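Local coordinates for type-2Ba cytolytic delta-endotoxin (Bacillus thuringiensis serovar israelensis, PDB 2RCI), which probably kills the larvae of dipteran insects by making pores in the epithelial cell membrane of the midgut, at residues T111-Q116 with Q167-I172; A129-Y134 with E159-V164; T107-N112 with Y134-L139; T71-V76 with K175-Y180. One frame throughout, in Å; residues are numbered along the deposited sequence.

Contact 1. Residues T111-Q116 with Q167-I172; sequences TNLEPQ and QQLLFI
The tight part of this contact is a leucine cluster on the inner side of two loops: the one that follows helix 96-110 and the type I turn from Leu-169 to Ile-172. Leu-113, with CG anti to its carbonyl carbon, crosses Leu-169 obliquely and brings CD1 to 3.8 Å from CG of Leu-169. Leu-170 sends its CD2 branch against the backbone, 4.0 Å from C of Leu-113. Branched apolar chains suit this place, since their methyls pack between the loops and, for Leu-113 and Leu-169, also on Tyr-134 of the sheet. The outer side is looser. Glu-114 and the exposed Phe-171 lie side by side, with carboxylate and ring planes 65° apart and OE2 of Glu-114 3.7 Å from CZ of Phe-171. Direct backbone pairing amounts to one weak bond, from Glu-114 N to Leu-170 O (3.3 Å, 131° at the hydrogen). Water fills in between the backbones: one molecule accepts from Asn-112 N and donates to Ile-172 O at 2.7 Å, and a second accepts from Leu-113 N and donates to both Leu-169 O at 2.8 Å and Ile-172 O. Apolar packing within and water-relayed peptide groups between the chains thus join the loops.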
loop_
_atom_site.group_PDB
_atom_site.type_symbol
_atom_site.label_atom_id
_atom_site.label_comp_id
_atom_site.label_asym_id
_atom_site.label_seq_id
_atom_site.Cartn_x
_atom_site.Cartn_y
_atom_site.Cartn_z
ATOM N N THR A 111 -9.841 8.519 -0.290
ATOM C CA THR A 111 -10.661 9.512 -1.025
ATOM C C THR A 111 -10.669 9.161 -2.523
ATOM O O THR A 111 -9.987 8.232 -2.945
ATOM C CB THR A 111 -10.162 11.005 -0.814
ATOM O OG1 THR A 111 -8.870 11.183 -1.408
ATOM C CG2 THR A 111 -10.130 11.412 0.695
ATOM N N ASN A 112 -11.432 9.920 -3.320
ATOM C CA ASN A 112 -11.663 9.589 -4.708
ATOM C C ASN A 112 -12.106 8.121 -4.843
ATOM O O ASN A 112 -11.686 7.448 -5.771
ATOM C CB ASN A 112 -10.396 9.797 -5.536
ATOM C CG ASN A 112 -9.927 11.225 -5.546
ATOM O OD1 ASN A 112 -10.714 12.146 -5.782
ATOM N ND2 ASN A 112 -8.623 11.426 -5.310
ATOM N N LEU A 113 -12.908 7.640 -3.896
ATOM C CA LEU A 113 -13.296 6.230 -3.884
ATOM C C LEU A 113 -14.372 5.957 -4.938
ATOM O O LEU A 113 -14.450 4.851 -5.463
ATOM C CB LEU A 113 -13.771 5.780 -2.485
ATOM C CG LEU A 113 -12.701 5.783 -1.386
ATOM C CD1 LEU A 113 -13.316 5.327 -0.057
ATOM C CD2 LEU A 113 -11.579 4.847 -1.831
ATOM N N GLU A 114 -15.193 6.969 -5.248
ATOM C CA GLU A 114 -16.275 6.780 -6.230
ATOM C C GLU A 114 -15.775 6.206 -7.586
ATOM O O GLU A 114 -16.259 5.159 -7.996
ATOM C CB GLU A 114 -17.121 8.054 -6.362
ATOM C CG GLU A 114 -18.320 7.943 -7.283
ATOM C CD GLU A 114 -18.047 8.581 -8.618
ATOM O OE1 GLU A 114 -17.437 7.926 -9.484
ATOM O OE2 GLU A 114 -18.430 9.758 -8.798
ATOM N N PRO A 115 -14.768 6.843 -8.243
ATOM C CA PRO A 115 -14.205 6.243 -9.493
ATOM C C PRO A 115 -13.543 4.869 -9.333
ATOM O O PRO A 115 -13.425 4.126 -10.299
ATOM C CB PRO A 115 -13.170 7.275 -9.972
ATOM C CG PRO A 115 -12.875 8.115 -8.787
ATOM C CD PRO A 115 -14.124 8.133 -7.922
ATOM N N GLN A 116 -13.137 4.528 -8.116
ATOM C CA GLN A 116 -12.385 3.298 -7.872
ATOM C C GLN A 116 -13.294 2.161 -7.413
ATOM O O GLN A 116 -12.830 1.051 -7.113
ATOM C CB GLN A 116 -11.348 3.556 -6.770
ATOM C CG GLN A 116 -10.273 4.598 -7.102
ATOM C CD GLN A 116 -9.329 4.765 -5.925
ATOM O OE1 GLN A 116 -9.429 5.725 -5.153
ATOM N NE2 GLN A 116 -8.476 3.780 -5.723
ATOM N N GLN A 167 -22.293 5.294 0.733
ATOM C CA GLN A 167 -22.674 6.351 -0.203
ATOM C C GLN A 167 -22.011 7.689 0.071
ATOM O O GLN A 167 -21.672 8.410 -0.875
ATOM C CB GLN A 167 -24.199 6.534 -0.269
ATOM C CG GLN A 167 -24.955 5.341 -0.868
ATOM C CD GLN A 167 -24.394 4.843 -2.191
ATOM O OE1 GLN A 167 -24.020 3.671 -2.316
ATOM N NE2 GLN A 167 -24.336 5.723 -3.185
ATOM N N GLN A 168 -21.859 8.025 1.353
ATOM C CA GLN A 168 -21.168 9.238 1.776
ATOM C C GLN A 168 -19.653 9.038 1.669
ATOM O O GLN A 168 -18.946 9.954 1.248
ATOM C CB GLN A 168 -21.548 9.650 3.213
ATOM C CG GLN A 168 -22.872 10.411 3.294
ATOM C CD GLN A 168 -24.070 9.493 3.192
ATOM O OE1 GLN A 168 -24.148 8.486 3.896
ATOM N NE2 GLN A 168 -25.016 9.835 2.310
ATOM N N LEU A 169 -19.170 7.846 2.045
ATOM C CA LEU A 169 -17.722 7.563 1.967
ATOM C C LEU A 169 -17.185 7.740 0.546
ATOM O O LEU A 169 -16.015 8.145 0.359
ATOM C CB LEU A 169 -17.390 6.148 2.477
ATOM C CG LEU A 169 -15.883 5.909 2.749
ATOM C CD1 LEU A 169 -15.465 6.643 3.975
ATOM C CD2 LEU A 169 -15.607 4.397 2.901
ATOM N N LEU A 170 -18.017 7.434 -0.453
ATOM C CA LEU A 170 -17.615 7.527 -1.856
ATOM C C LEU A 170 -17.254 8.963 -2.245
ATOM O O LEU A 170 -16.600 9.204 -3.271
ATOM C CB LEU A 170 -18.738 6.996 -2.775
ATOM C CG LEU A 170 -18.953 5.464 -2.776
ATOM C CD1 LEU A 170 -20.051 5.100 -3.804
ATOM C CD2 LEU A 170 -17.670 4.695 -3.084
ATOM N N PHE A 171 -17.665 9.901 -1.402
ATOM C CA PHE A 171 -17.385 11.321 -1.639
ATOM C C PHE A 171 -16.606 12.028 -0.522
ATOM O O PHE A 171 -16.473 13.271 -0.525
ATOM C CB PHE A 171 -18.692 12.046 -1.952
ATOM C CG PHE A 171 -19.277 11.639 -3.264
ATOM C CD1 PHE A 171 -18.906 12.288 -4.432
ATOM C CD2 PHE A 171 -20.136 10.541 -3.346
ATOM C CE1 PHE A 171 -19.417 11.875 -5.681
ATOM C CE2 PHE A 171 -20.657 10.122 -4.591
ATOM C CZ PHE A 171 -20.292 10.799 -5.751
ATOM N N ILE A 172 -16.092 11.251 0.426
ATOM C CA ILE A 172 -15.331 11.829 1.531
ATOM C C ILE A 172 -14.041 12.498 1.003
ATOM O O ILE A 172 -13.457 12.049 0.010
ATOM C CB ILE A 172 -15.014 10.786 2.641
ATOM C CG1 ILE A 172 -14.746 11.505 3.984
ATOM C CG2 ILE A 172 -13.863 9.877 2.252
ATOM C CD1 ILE A 172 -14.727 10.533 5.234
HETATM O O HOH W 1 -13.308 12.228 -2.658
HETATM O O HOH W 2 -14.044 9.134 -1.375
#

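Contact 2. Residues A129-Y134 with E159-V164; sequences ATQTSY and EITVDV
Strands 132-142 and 150-162 run antiparallel, the axes of segments 132-134 and 159-162 approaching to 4.7 Å at an angle of 174°, with Thr-132/Val-162 and Tyr-134/Ile-160 as hydrogen-bonded pairs on either side of the non-hydrogen-bonded pair Ser-133/Thr-161. In all four backbone hydrogen bonds the N donor lies nearly along the acceptor's C=O axis; that from Tyr-134 N to Ile-160 O is 2.7 Å. On the side of Thr-132 and Tyr-134, the tyrosine takes the crowded first torsion, CG between N and the carbonyl carbon (chi1 62°), so its ring lies alongside Ile-160. CB of Ile-160 sits over one ring face, 4.0 Å from its centroid, in a CH-pi contact, and CD1 of Ile-160 reaches CE1 of Tyr-134 at 3.5 Å. A beta-branched isoleucine suits this, since both its branches spread along the flat ring. Thr-132 turns OG1 beside its own N and donates to Val-164 O at 2.7 Å, in the carbonyl plane; this holds the chain just after Asp-163, the centre of an inverse gamma turn. On the other side, the extended Gln-131 crosses Thr-161 obliquely, with CD of Gln-131 3.4 Å from CG2 of Thr-161, while Gln-131 OE1 accepts from Asn-126 ND2. Ser-133 OG bonds to the backbone N of Asn-126, on strand 122-127. This is the open end of a beta hairpin in the central sheet of the Cyt alpha/beta fold.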
loop_
_atom_site.group_PDB
_atom_site.type_symbol
_atom_site.label_atom_id
_atom_site.label_comp_id
_atom_site.label_asym_id
_atom_site.label_seq_id
_atom_site.Cartn_x
_atom_site.Cartn_y
_atom_site.Cartn_z
ATOM N N ALA A 129 -25.562 0.484 7.749
ATOM C CA ALA A 129 -25.995 1.880 7.873
ATOM C C ALA A 129 -25.010 2.740 8.678
ATOM O O ALA A 129 -24.958 3.975 8.503
ATOM C CB ALA A 129 -27.412 1.962 8.486
ATOM N N THR A 130 -24.230 2.101 9.553
ATOM C CA THR A 130 -23.421 2.832 10.522
ATOM C C THR A 130 -21.905 2.716 10.279
ATOM O O THR A 130 -21.105 3.475 10.874
ATOM C CB THR A 130 -23.719 2.383 11.971
ATOM O OG1 THR A 130 -23.499 0.969 12.103
ATOM C CG2 THR A 130 -25.159 2.762 12.386
ATOM N N GLN A 131 -21.524 1.792 9.399
ATOM C CA GLN A 131 -20.105 1.490 9.180
ATOM C C GLN A 131 -19.794 0.930 7.791
ATOM O O GLN A 131 -20.586 0.182 7.202
ATOM C CB GLN A 131 -19.660 0.499 10.254
ATOM C CG GLN A 131 -18.297 -0.109 10.061
ATOM C CD GLN A 131 -18.048 -1.236 11.050
ATOM O OE1 GLN A 131 -18.049 -2.426 10.680
ATOM N NE2 GLN A 131 -17.847 -0.873 12.308
ATOM N N THR A 132 -18.615 1.280 7.292
ATOM C CA THR A 132 -18.086 0.700 6.065
ATOM C C THR A 132 -16.723 0.087 6.370
ATOM O O THR A 132 -15.901 0.680 7.067
ATOM C CB THR A 132 -17.965 1.763 4.940
ATOM O OG1 THR A 132 -19.256 2.330 4.657
ATOM C CG2 THR A 132 -17.373 1.141 3.653
ATOM N N SER A 133 -16.488 -1.124 5.884
ATOM C CA SER A 133 -15.133 -1.663 5.959
ATOM C C SER A 133 -14.672 -2.145 4.588
ATOM O O SER A 133 -15.478 -2.590 3.743
ATOM C CB SER A 133 -14.994 -2.739 7.048
ATOM O OG SER A 133 -15.707 -3.926 6.723
ATOM N N TYR A 134 -13.372 -2.013 4.345
ATOM C CA TYR A 134 -12.811 -2.460 3.080
ATOM C C TYR A 134 -11.330 -2.810 3.186
ATOM O O TYR A 134 -10.687 -2.425 4.157
ATOM C CB TYR A 134 -13.032 -1.415 2.005
ATOM C CG TYR A 134 -12.390 -0.043 2.190
ATOM C CD1 TYR A 134 -11.231 0.324 1.446
ATOM C CD2 TYR A 134 -12.984 0.908 2.995
ATOM C CE1 TYR A 134 -10.676 1.623 1.568
ATOM C CE2 TYR A 134 -12.458 2.209 3.106
ATOM C CZ TYR A 134 -11.302 2.546 2.406
ATOM O OH TYR A 134 -10.797 3.817 2.519
ATOM N N GLU A 159 -6.529 -2.652 6.089
ATOM C CA GLU A 159 -7.887 -3.072 6.458
ATOM C C GLU A 159 -8.487 -1.850 7.116
ATOM O O GLU A 159 -8.024 -1.425 8.185
ATOM C CB GLU A 159 -7.846 -4.215 7.486
ATOM C CG GLU A 159 -6.912 -5.329 7.129
ATOM C CD GLU A 159 -7.081 -6.563 8.039
ATOM O OE1 GLU A 159 -7.983 -6.561 8.920
ATOM O OE2 GLU A 159 -6.325 -7.523 7.837
ATOM N N ILE A 160 -9.495 -1.277 6.465
ATOM C CA ILE A 160 -10.045 0.008 6.879
ATOM C C ILE A 160 -11.505 -0.158 7.281
ATOM O O ILE A 160 -12.316 -0.690 6.511
ATOM C CB ILE A 160 -9.911 1.077 5.778
ATOM C CG1 ILE A 160 -8.428 1.285 5.416
ATOM C CG2 ILE A 160 -10.553 2.406 6.254
ATOM C CD1 ILE A 160 -8.190 1.872 4.024
ATOM N N THR A 161 -11.804 0.297 8.487
ATOM C CA THR A 161 -13.181 0.365 9.000
ATOM C C THR A 161 -13.449 1.818 9.376
ATOM O O THR A 161 -12.666 2.436 10.078
ATOM C CB THR A 161 -13.352 -0.518 10.226
ATOM O OG1 THR A 161 -13.080 -1.888 9.863
ATOM C CG2 THR A 161 -14.801 -0.385 10.763
ATOM N N VAL A 162 -14.562 2.364 8.912
ATOM C CA VAL A 162 -14.862 3.784 9.173
ATOM C C VAL A 162 -16.353 3.953 9.486
ATOM O O VAL A 162 -17.188 3.264 8.890
ATOM C CB VAL A 162 -14.397 4.657 7.976
ATOM C CG1 VAL A 162 -14.975 4.161 6.656
ATOM C CG2 VAL A 162 -14.686 6.161 8.198
ATOM N N ASP A 163 -16.678 4.855 10.408
ATOM C CA ASP A 163 -18.078 5.031 10.848
ATOM C C ASP A 163 -18.913 5.890 9.905
ATOM O O ASP A 163 -19.659 6.779 10.347
ATOM C CB ASP A 163 -18.142 5.544 12.293
ATOM C CG ASP A 163 -17.621 6.989 12.453
ATOM O OD1 ASP A 163 -16.807 7.452 11.624
ATOM O OD2 ASP A 163 -18.009 7.653 13.442
ATOM N N VAL A 164 -18.806 5.614 8.607
ATOM C CA VAL A 164 -19.467 6.408 7.567
ATOM C C VAL A 164 -20.166 5.446 6.618
ATOM O O VAL A 164 -19.559 4.473 6.193
ATOM C CB VAL A 164 -18.443 7.244 6.759
ATOM C CG1 VAL A 164 -19.114 7.981 5.627
ATOM C CG2 VAL A 164 -17.727 8.246 7.672
#

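Contact 3. Residues T107-N112 with Y134-L139; sequences TNTFTN and YFYKIL
Tyr-134, Tyr-136 and Ile-138, every second residue of the strand, point at the C-terminal part of helix 96-110. The hydroxyl of Tyr-134 donates to Thr-109 O at 2.7 Å, in the carbonyl plane and on a lone pair, with that oxygen lying at the ring edge. A water donates to the same hydroxyl at 3.0 Å and also to Phe-110 O, so the phenol meets one carbonyl directly and the other through the water. Next, Tyr-136 has CG anti to its N (chi1 -164°), which lays its ring flat against Thr-109: CA of Thr-109 stands over the ring centre, 3.7 Å from the centroid and 7° off the normal, a CH-pi contact. CG2 of Thr-109 lies 3.9 Å from CG of Tyr-136. The hydroxyl of Tyr-136 is bonded by Asn-11 and also meets the side-chain amide of Gln-116. Ile-138 finishes the row with CD1 3.4 Å from OG1 of Thr-109, a hydroxyl satisfied by Ala-105 O. A small threonine lets the helix come close to the rings and keeps its oxygen paired with its own helix. This buried seam is helix-on-sheet packing of the Cyt alpha/beta fold, in which two helix layers surround the sheet.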
loop_
_atom_site.group_PDB
_atom_site.type_symbol
_atom_site.label_atom_id
_atom_site.label_comp_id
_atom_site.label_asym_id
_atom_site.label_seq_id
_atom_site.Cartn_x
_atom_site.Cartn_y
_atom_site.Cartn_z
ATOM N N THR A 107 -3.570 9.011 -0.536
ATOM C CA THR A 107 -4.790 9.821 -0.664
ATOM C C THR A 107 -5.922 9.057 -1.354
ATOM O O THR A 107 -7.076 9.095 -0.903
ATOM C CB THR A 107 -4.491 11.139 -1.398
ATOM O OG1 THR A 107 -3.501 11.832 -0.652
ATOM C CG2 THR A 107 -5.765 12.013 -1.511
ATOM N N ASN A 108 -5.586 8.339 -2.429
ATOM C CA ASN A 108 -6.562 7.516 -3.125
ATOM C C ASN A 108 -6.983 6.234 -2.383
ATOM O O ASN A 108 -7.910 5.537 -2.817
ATOM C CB ASN A 108 -6.051 7.218 -4.545
ATOM C CG ASN A 108 -6.055 8.460 -5.409
ATOM O OD1 ASN A 108 -6.879 9.328 -5.213
ATOM N ND2 ASN A 108 -5.124 8.554 -6.359
ATOM N N THR A 109 -6.373 5.979 -1.231
ATOM C CA THR A 109 -6.758 4.835 -0.384
ATOM C C THR A 109 -8.029 5.207 0.406
ATOM O O THR A 109 -8.833 4.342 0.734
ATOM C CB THR A 109 -5.611 4.493 0.590
ATOM O OG1 THR A 109 -4.470 4.029 -0.152
ATOM C CG2 THR A 109 -6.030 3.423 1.660
ATOM N N PHE A 110 -8.200 6.512 0.655
ATOM C CA PHE A 110 -9.256 7.030 1.549
ATOM C C PHE A 110 -10.256 7.941 0.840
ATOM O O PHE A 110 -11.380 8.164 1.350
ATOM C CB PHE A 110 -8.631 7.795 2.724
ATOM C CG PHE A 110 -7.749 6.959 3.575
ATOM C CD1 PHE A 110 -8.300 5.944 4.375
ATOM C CD2 PHE A 110 -6.354 7.132 3.544
ATOM C CE1 PHE A 110 -7.501 5.160 5.188
ATOM C CE2 PHE A 110 -5.506 6.307 4.361
ATOM C CZ PHE A 110 -6.094 5.334 5.196
ATOM N N THR A 111 -9.841 8.519 -0.290
ATOM C CA THR A 111 -10.661 9.512 -1.025
ATOM C C THR A 111 -10.669 9.161 -2.523
ATOM O O THR A 111 -9.987 8.232 -2.945
ATOM C CB THR A 111 -10.162 11.005 -0.814
ATOM O OG1 THR A 111 -8.870 11.183 -1.408
ATOM C CG2 THR A 111 -10.130 11.412 0.695
ATOM N N ASN A 112 -11.432 9.920 -3.320
ATOM C CA ASN A 112 -11.663 9.589 -4.708
ATOM C C ASN A 112 -12.106 8.121 -4.843
ATOM O O ASN A 112 -11.686 7.448 -5.771
ATOM C CB ASN A 112 -10.396 9.797 -5.536
ATOM C CG ASN A 112 -9.927 11.225 -5.546
ATOM O OD1 ASN A 112 -10.714 12.146 -5.782
ATOM N ND2 ASN A 112 -8.623 11.426 -5.310
ATOM N N TYR A 134 -13.372 -2.013 4.345
ATOM C CA TYR A 134 -12.811 -2.460 3.080
ATOM C C TYR A 134 -11.330 -2.810 3.186
ATOM O O TYR A 134 -10.687 -2.425 4.157
ATOM C CB TYR A 134 -13.032 -1.415 2.005
ATOM C CG TYR A 134 -12.390 -0.043 2.190
ATOM C CD1 TYR A 134 -11.231 0.324 1.446
ATOM C CD2 TYR A 134 -12.984 0.908 2.995
ATOM C CE1 TYR A 134 -10.676 1.623 1.568
ATOM C CE2 TYR A 134 -12.458 2.209 3.106
ATOM C CZ TYR A 134 -11.302 2.546 2.406
ATOM O OH TYR A 134 -10.797 3.817 2.519
ATOM N N PHE A 135 -10.834 -3.569 2.211
ATOM C CA PHE A 135 -9.384 -3.777 2.039
ATOM C C PHE A 135 -8.915 -2.879 0.889
ATOM O O PHE A 135 -9.645 -2.678 -0.072
ATOM C CB PHE A 135 -9.077 -5.217 1.624
ATOM C CG PHE A 135 -9.496 -6.261 2.632
ATOM C CD1 PHE A 135 -9.405 -6.022 3.996
ATOM C CD2 PHE A 135 -9.905 -7.529 2.190
ATOM C CE1 PHE A 135 -9.781 -7.003 4.922
ATOM C CE2 PHE A 135 -10.278 -8.509 3.087
ATOM C CZ PHE A 135 -10.203 -8.259 4.460
ATOM N N TYR A 136 -7.681 -2.384 0.975
ATOM C CA TYR A 136 -7.119 -1.572 -0.094
ATOM C C TYR A 136 -5.649 -1.964 -0.180
ATOM O O TYR A 136 -4.941 -1.999 0.848
ATOM C CB TYR A 136 -7.237 -0.087 0.235
ATOM C CG TYR A 136 -7.019 0.798 -0.980
ATOM C CD1 TYR A 136 -8.096 1.348 -1.678
ATOM C CD2 TYR A 136 -5.726 1.069 -1.445
ATOM C CE1 TYR A 136 -7.887 2.139 -2.815
ATOM C CE2 TYR A 136 -5.507 1.858 -2.553
ATOM C CZ TYR A 136 -6.587 2.398 -3.237
ATOM O OH TYR A 136 -6.351 3.177 -4.343
ATOM N N LYS A 137 -5.208 -2.255 -1.399
ATOM C CA LYS A 137 -3.857 -2.800 -1.614
ATOM C C LYS A 137 -3.095 -2.020 -2.650
ATOM O O LYS A 137 -3.627 -1.713 -3.720
ATOM C CB LYS A 137 -3.900 -4.266 -2.020
ATOM C CG LYS A 137 -4.437 -5.167 -0.896
ATOM C CD LYS A 137 -4.483 -6.638 -1.327
ATOM C CE LYS A 137 -5.532 -6.952 -2.443
ATOM N NZ LYS A 137 -6.876 -6.317 -2.319
ATOM N N ILE A 138 -1.846 -1.710 -2.305
ATOM C CA ILE A 138 -0.962 -0.905 -3.151
ATOM C C ILE A 138 0.357 -1.669 -3.278
ATOM O O ILE A 138 0.766 -2.359 -2.333
ATOM C CB ILE A 138 -0.635 0.440 -2.489
ATOM C CG1 ILE A 138 -1.915 1.255 -2.208
ATOM C CG2 ILE A 138 0.330 1.255 -3.374
ATOM C CD1 ILE A 138 -1.675 2.448 -1.245
ATOM N N LEU A 139 1.010 -1.575 -4.429
ATOM C CA LEU A 139 2.361 -2.169 -4.560
ATOM C C LEU A 139 3.274 -1.196 -5.281
ATOM O O LEU A 139 3.071 -0.890 -6.477
ATOM C CB LEU A 139 2.336 -3.535 -5.261
ATOM C CG LEU A 139 3.638 -4.375 -5.236
ATOM C CD1 LEU A 139 3.355 -5.863 -5.372
ATOM C CD2 LEU A 139 4.684 -3.894 -6.263
HETATM O O HOH W 3 -11.950 6.394 3.379
#

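Contact 4. Residues T71-V76 with K175-Y180; sequences TIEVSV and KDSARY
Asp-176 O is the best-held polar atom, gripped by one straight bond from Val-74 N (2.9 Å, 170° at the hydrogen) and, more lightly, by the CA-H of Glu-73 with CA at 3.4 Å. The Val-74 donor lies nearly along the C=O axis. Ile-72 N also gives to Ala-178 O at 3.0 Å, and Ala-178 N returns to Ile-72 O; both donors stand about 30° above the carbonyl planes, in keeping with strand segments that cross at 135°. Glu-73, at the N-cap position of helix 74-89, extends with CG anti to its N, and its OE2 accepts from Ser-75 OG at 2.6 Å, met from above the carboxylate plane. Its negative charge, near the helix N-terminus, would probably interact favourably with the helix dipole. Ser-177, small enough for the close non-hydrogen-bonded pair, rests OG 3.3 Å from CA of Glu-73. On the buried side, Ile-72 CG2 and Val-74 CG2 both meet the ring of Tyr-180, the valine 3.8 Å from its CE1. The contact lies where short strand 71-73 passes into helix 74-89, beside strand 177-192, which also pairs with strands 57-64, 66-69 and 150-162; Tyr-180 touches Met-77 of the helix.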
loop_
_atom_site.group_PDB
_atom_site.type_symbol
_atom_site.label_atom_id
_atom_site.label_comp_id
_atom_site.label_asym_id
_atom_site.label_seq_id
_atom_site.Cartn_x
_atom_site.Cartn_y
_atom_site.Cartn_z
ATOM N N THR A 71 -11.079 9.186 15.966
ATOM C CA THR A 71 -11.596 10.265 15.137
ATOM C C THR A 71 -10.385 11.070 14.667
ATOM O O THR A 71 -9.478 11.418 15.453
ATOM C CB THR A 71 -12.643 11.126 15.906
ATOM O OG1 THR A 71 -13.822 10.334 16.137
ATOM C CG2 THR A 71 -13.020 12.378 15.093
ATOM N N ILE A 72 -10.344 11.297 13.358
ATOM C CA ILE A 72 -9.194 11.957 12.736
ATOM C C ILE A 72 -9.624 12.614 11.442
ATOM O O ILE A 72 -10.522 12.111 10.736
ATOM C CB ILE A 72 -8.060 10.914 12.433
ATOM C CG1 ILE A 72 -6.711 11.602 12.155
ATOM C CG2 ILE A 72 -8.494 9.900 11.339
ATOM C CD1 ILE A 72 -5.557 10.631 12.357
ATOM N N GLU A 73 -8.965 13.731 11.110
ATOM C CA GLU A 73 -9.163 14.302 9.802
ATOM C C GLU A 73 -8.382 13.470 8.810
ATOM O O GLU A 73 -7.244 13.044 9.091
ATOM C CB GLU A 73 -8.705 15.770 9.735
ATOM C CG GLU A 73 -9.086 16.437 8.428
ATOM C CD GLU A 73 -8.689 17.914 8.392
ATOM O OE1 GLU A 73 -9.066 18.650 9.324
ATOM O OE2 GLU A 73 -8.004 18.324 7.429
ATOM N N VAL A 74 -8.997 13.259 7.651
ATOM C CA VAL A 74 -8.417 12.390 6.625
ATOM C C VAL A 74 -6.998 12.888 6.263
ATOM O O VAL A 74 -6.073 12.095 6.190
ATOM C CB VAL A 74 -9.359 12.208 5.400
ATOM C CG1 VAL A 74 -8.614 11.544 4.193
ATOM C CG2 VAL A 74 -10.573 11.347 5.773
ATOM N N SER A 75 -6.828 14.195 6.015
ATOM C CA SER A 75 -5.470 14.726 5.736
ATOM C C SER A 75 -4.410 14.377 6.785
ATOM O O SER A 75 -3.281 14.037 6.450
ATOM C CB SER A 75 -5.537 16.256 5.605
ATOM O OG SER A 75 -5.941 16.827 6.849
ATOM N N VAL A 76 -4.778 14.471 8.063
ATOM C CA VAL A 76 -3.860 14.180 9.184
ATOM C C VAL A 76 -3.503 12.687 9.180
ATOM O O VAL A 76 -2.348 12.300 9.400
ATOM C CB VAL A 76 -4.482 14.659 10.512
ATOM C CG1 VAL A 76 -3.633 14.271 11.714
ATOM C CG2 VAL A 76 -4.671 16.201 10.437
ATOM N N LYS A 175 -10.373 16.878 3.822
ATOM C CA LYS A 175 -10.750 17.806 4.895
ATOM C C LYS A 175 -11.832 17.290 5.853
ATOM O O LYS A 175 -12.106 17.928 6.886
ATOM C CB LYS A 175 -11.154 19.172 4.309
ATOM C CG LYS A 175 -10.138 19.809 3.413
ATOM C CD LYS A 175 -8.858 20.224 4.157
ATOM C CE LYS A 175 -7.842 20.826 3.175
ATOM N NZ LYS A 175 -8.335 22.069 2.478
ATOM N N ASP A 176 -12.412 16.133 5.544
ATOM C CA ASP A 176 -13.436 15.534 6.384
ATOM C C ASP A 176 -12.785 14.741 7.507
ATOM O O ASP A 176 -11.619 14.349 7.396
ATOM C CB ASP A 176 -14.341 14.613 5.570
ATOM C CG ASP A 176 -15.223 15.360 4.588
ATOM O OD1 ASP A 176 -15.852 16.375 4.975
ATOM O OD2 ASP A 176 -15.303 14.915 3.428
ATOM N N SER A 177 -13.542 14.519 8.575
ATOM C CA SER A 177 -13.110 13.704 9.699
ATOM C C SER A 177 -14.109 12.567 9.898
ATOM O O SER A 177 -15.308 12.709 9.609
ATOM C CB SER A 177 -13.020 14.526 10.992
ATOM O OG SER A 177 -12.033 15.555 10.919
ATOM N N ALA A 178 -13.608 11.452 10.398
ATOM C CA ALA A 178 -14.450 10.332 10.742
ATOM C C ALA A 178 -13.672 9.449 11.685
ATOM O O ALA A 178 -12.473 9.670 11.933
ATOM C CB ALA A 178 -14.872 9.546 9.482
ATOM N N ARG A 179 -14.353 8.434 12.209
ATOM C CA ARG A 179 -13.717 7.537 13.139
ATOM C C ARG A 179 -13.187 6.374 12.311
ATOM O O ARG A 179 -13.970 5.609 11.706
ATOM C CB ARG A 179 -14.684 7.059 14.228
ATOM C CG ARG A 179 -13.993 6.189 15.261
ATOM C CD ARG A 179 -14.892 5.883 16.458
ATOM N NE ARG A 179 -14.272 4.827 17.240
ATOM C CZ ARG A 179 -13.355 5.024 18.178
ATOM N NH1 ARG A 179 -12.959 6.259 18.491
ATOM N NH2 ARG A 179 -12.844 3.975 18.811
ATOM N N TYR A 180 -11.859 6.322 12.239
ATOM C CA TYR A 180 -11.126 5.320 11.458
ATOM C C TYR A 180 -10.441 4.304 12.315
ATOM O O TYR A 180 -9.781 4.642 13.325
ATOM C CB TYR A 180 -10.052 5.957 10.554
ATOM C CG TYR A 180 -10.598 6.508 9.262
ATOM C CD1 TYR A 180 -10.979 7.863 9.149
ATOM C CD2 TYR A 180 -10.744 5.691 8.149
ATOM C CE1 TYR A 180 -11.502 8.358 7.941
ATOM C CE2 TYR A 180 -11.237 6.172 6.952
ATOM C CZ TYR A 180 -11.618 7.510 6.856
ATOM O OH TYR A 180 -12.092 7.955 5.654
#

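Contacts 1, 2 and 4 lie toward one end of the molecule and contact 3 nearer its middle; the centres are 11 to 15 Å apart. Contact 4 spans the longest stretch of chain and encloses the rest; contact 2 lies inside contact 1. Contact 3 crosses contact 2, sharing Tyr-134 and strand 132-142 with it. Contacts 1 and 3 share Thr-111 and Asn-112, at the end of helix 96-110. Strand 150-162 lies between strands 132-142 and 177-192, so contacts 2 and 4 are neighbours in the sheet, and just past the strand end Asp-163 OD1 probably accepts from Arg-179 N. Leu-169 ties contact 1 to the sheet. Distant parts of the chain are thereby joined into one compact layered fold.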